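Local coordinates for protein putative N-acetylmuramoyl-L-alanine amidase (Enterococcus phage phiM1EF22, PDB 7D55) that probably anchors a phage endolysin to the enterococcal cell wall, forming its tetrameric cell-binding domain, at residues Leu4-Ile9 / Ile57-Gln62. Sequence-based numbering, arbitrary orientation.
Sequences LYERPI and IPFYSQ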
loop_
_atom_site.group_PDB
_atom_site.type_symbol
_atom_site.label_atom_id
_atom_site.label_comp_id
_atom_site.label_asym_id
_atom_site.label_seq_id
_atom_site.Cartn_x
_atom_site.Cartn_y
_atom_site.Cartn_z
ATOM N N LEU A 4 -15.193 -0.249 1.097
ATOM C CA LEU A 4 -15.858 -1.150 2.024
ATOM C C LEU A 4 -16.911 -1.921 1.248
ATOM O O LEU A 4 -17.492 -1.409 0.286
ATOM C CB LEU A 4 -16.552 -0.371 3.143
ATOM C CG LEU A 4 -15.608 0.361 4.105
ATOM C CD1 LEU A 4 -16.344 1.459 4.878
ATOM C CD2 LEU A 4 -14.972 -0.649 5.052
ATOM N N TYR A 5 -17.160 -3.158 1.666
ATOM C CA TYR A 5 -18.181 -3.974 1.022
ATOM C C TYR A 5 -18.649 -5.016 2.021
ATOM O O TYR A 5 -18.062 -5.187 3.090
ATOM C CB TYR A 5 -17.667 -4.633 -0.272
ATOM C CG TYR A 5 -16.550 -5.634 -0.067
ATOM C CD1 TYR A 5 -15.228 -5.220 0.032
ATOM C CD2 TYR A 5 -16.819 -7.002 0.012
ATOM C CE1 TYR A 5 -14.199 -6.138 0.209
ATOM C CE2 TYR A 5 -15.791 -7.933 0.182
ATOM C CZ TYR A 5 -14.490 -7.491 0.284
ATOM O OH TYR A 5 -13.471 -8.403 0.468
ATOM N N GLU A 6 -19.717 -5.719 1.663
ATOM C CA GLU A 6 -20.218 -6.806 2.489
ATOM C C GLU A 6 -20.115 -8.114 1.720
ATOM O O GLU A 6 -20.264 -8.134 0.497
ATOM C CB GLU A 6 -21.674 -6.549 2.871
ATOM C CG GLU A 6 -21.826 -5.402 3.856
ATOM C CD GLU A 6 -23.274 -5.021 4.094
ATOM O OE1 GLU A 6 -23.643 -3.864 3.832
ATOM O OE2 GLU A 6 -24.046 -5.874 4.542
ATOM N N ARG A 7 -19.877 -9.211 2.441
ATOM C CA ARG A 7 -19.757 -10.521 1.815
ATOM C C ARG A 7 -20.147 -11.594 2.825
ATOM O O ARG A 7 -20.146 -11.342 4.043
ATOM C CB ARG A 7 -18.339 -10.752 1.261
ATOM C CG ARG A 7 -17.245 -10.705 2.310
ATOM C CD ARG A 7 -16.732 -12.102 2.626
ATOM N NE ARG A 7 -16.068 -12.682 1.462
ATOM C CZ ARG A 7 -16.400 -13.832 0.877
ATOM N NH1 ARG A 7 -17.399 -14.576 1.352
ATOM N NH2 ARG A 7 -15.713 -14.244 -0.188
ATOM N N PRO A 8 -20.520 -12.789 2.361
ATOM C CA PRO A 8 -21.033 -13.811 3.286
ATOM C C PRO A 8 -19.962 -14.411 4.189
ATOM O O PRO A 8 -18.784 -14.531 3.829
ATOM C CB PRO A 8 -21.616 -14.879 2.353
ATOM C CG PRO A 8 -21.902 -14.152 1.083
ATOM C CD PRO A 8 -20.778 -13.157 0.952
ATOM N N ILE A 9 -20.415 -14.847 5.365
ATOM C CA ILE A 9 -19.565 -15.477 6.365
ATOM C C ILE A 9 -20.384 -16.557 7.055
ATOM O O ILE A 9 -21.604 -16.440 7.201
ATOM C CB ILE A 9 -18.998 -14.438 7.377
ATOM C CG1 ILE A 9 -18.010 -15.085 8.340
ATOM C CG2 ILE A 9 -20.113 -13.772 8.168
ATOM C CD1 ILE A 9 -17.210 -14.079 9.144
ATOM N N ILE A 57 -15.649 7.242 1.358
ATOM C CA ILE A 57 -15.040 6.024 0.803
ATOM C C ILE A 57 -16.081 5.258 -0.004
ATOM O O ILE A 57 -17.261 5.190 0.406
ATOM C CB ILE A 57 -14.453 5.147 1.928
ATOM C CG1 ILE A 57 -13.626 3.990 1.355
ATOM C CG2 ILE A 57 -15.550 4.637 2.875
ATOM C CD1 ILE A 57 -12.935 3.168 2.415
ATOM N N PRO A 58 -15.731 4.693 -1.159
ATOM C CA PRO A 58 -16.689 3.847 -1.877
ATOM C C PRO A 58 -17.143 2.677 -1.020
ATOM O O PRO A 58 -16.344 2.040 -0.333
ATOM C CB PRO A 58 -15.886 3.359 -3.083
ATOM C CG PRO A 58 -14.872 4.424 -3.301
ATOM C CD PRO A 58 -14.492 4.897 -1.928
ATOM N N PHE A 59 -18.441 2.392 -1.077
ATOM C CA PHE A 59 -19.043 1.289 -0.340
ATOM C C PHE A 59 -19.932 0.513 -1.295
ATOM O O PHE A 59 -20.720 1.105 -2.041
ATOM C CB PHE A 59 -19.874 1.816 0.844
ATOM C CG PHE A 59 -20.674 0.749 1.566
ATOM C CD1 PHE A 59 -20.039 -0.200 2.360
ATOM C CD2 PHE A 59 -22.055 0.710 1.464
ATOM C CE1 PHE A 59 -20.766 -1.183 3.033
ATOM C CE2 PHE A 59 -22.797 -0.272 2.136
ATOM C CZ PHE A 59 -22.150 -1.218 2.921
ATOM N N TYR A 60 -19.797 -0.806 -1.296
ATOM C CA TYR A 60 -20.661 -1.657 -2.092
ATOM C C TYR A 60 -21.588 -2.373 -1.126
ATOM O O TYR A 60 -21.126 -3.117 -0.252
ATOM C CB TYR A 60 -19.837 -2.651 -2.898
ATOM C CG TYR A 60 -18.984 -1.998 -3.958
ATOM C CD1 TYR A 60 -17.720 -1.520 -3.648
ATOM C CD2 TYR A 60 -19.443 -1.854 -5.262
ATOM C CE1 TYR A 60 -16.930 -0.925 -4.602
ATOM C CE2 TYR A 60 -18.654 -1.268 -6.231
ATOM C CZ TYR A 60 -17.399 -0.800 -5.895
ATOM O OH TYR A 60 -16.598 -0.215 -6.852
ATOM N N SER A 61 -22.879 -2.117 -1.258
ATOM C CA SER A 61 -23.857 -2.743 -0.392
ATOM C C SER A 61 -24.302 -4.063 -1.006
ATOM O O SER A 61 -23.928 -4.418 -2.130
ATOM C CB SER A 61 -25.055 -1.820 -0.203
ATOM O OG SER A 61 -25.953 -1.965 -1.286
ATOM N N GLN A 62 -25.159 -4.780 -0.277
ATOM C CA GLN A 62 -25.702 -6.034 -0.789
ATOM C C GLN A 62 -26.676 -5.844 -1.943
ATOM O O GLN A 62 -27.075 -6.836 -2.557
ATOM C CB GLN A 62 -26.379 -6.820 0.328
ATOM C CG GLN A 62 -25.407 -7.381 1.354
ATOM C CD GLN A 62 -26.131 -8.173 2.417
ATOM O OE1 GLN A 62 -26.898 -9.075 2.099
ATOM N NE2 GLN A 62 -25.896 -7.836 3.688
HETATM O O HOH W 1 -25.959 -4.006 2.345
#
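Leu-4 and Phe-59 pair as a parallel beta bridge, which adds the short strand 59-60 to the edge of the mixed sheet beside strand 3-9. Two backbone bonds define it: Leu-4 N donates to Pro-58 O at 2.9 Å, and Leu-4 O accepts from Tyr-60 N, so one residue is gripped through both its amide and its carbonyl by the residues flanking Phe-59. The CA of Phe-59 also makes a CH...O contact with Leu-4 O.

On the face carrying Leu-4 and Phe-59, Leu-4 CB meets the edge of the phenyl ring in its plane, 3.6 Å from Phe-59 CD1. Leu-4 CD1 reaches Ile-57 CG2 at 3.8 Å, the two side chains crossing at about a right angle. Helix 39-53 packs here, Met-42 on Leu-4 and Ile-45 on Ile-57. On the other face, Tyr-5 and Tyr-60 touch through their CB atoms; Trp-65 stacks on the Tyr-60 ring and also meets that of Tyr-5. Tyr-5 OH bonds to Glu-76 of the same chain, whereas Tyr-60 OH bonds to Asp-47 of the second subunit and links this edge strand to its neighbour in the tetramer.

Beyond the bridge, the Glu-6 side chain, extended beyond CG (CD anti, chi2 172°), carries the contact from Phe-59 to Gln-62. Glu-6 OE1 lies at the ring edge, 3.2 Å from Phe-59 CZ, and receives a bond from a water that in turn accepts from Gln-62 N. Glu-6 OE2 takes a nearly straight bond (171°) from Gln-62 NE2 at 2.8 Å; the donor sits above the carboxylate plane, and the amide stands almost perpendicular to the carboxylate.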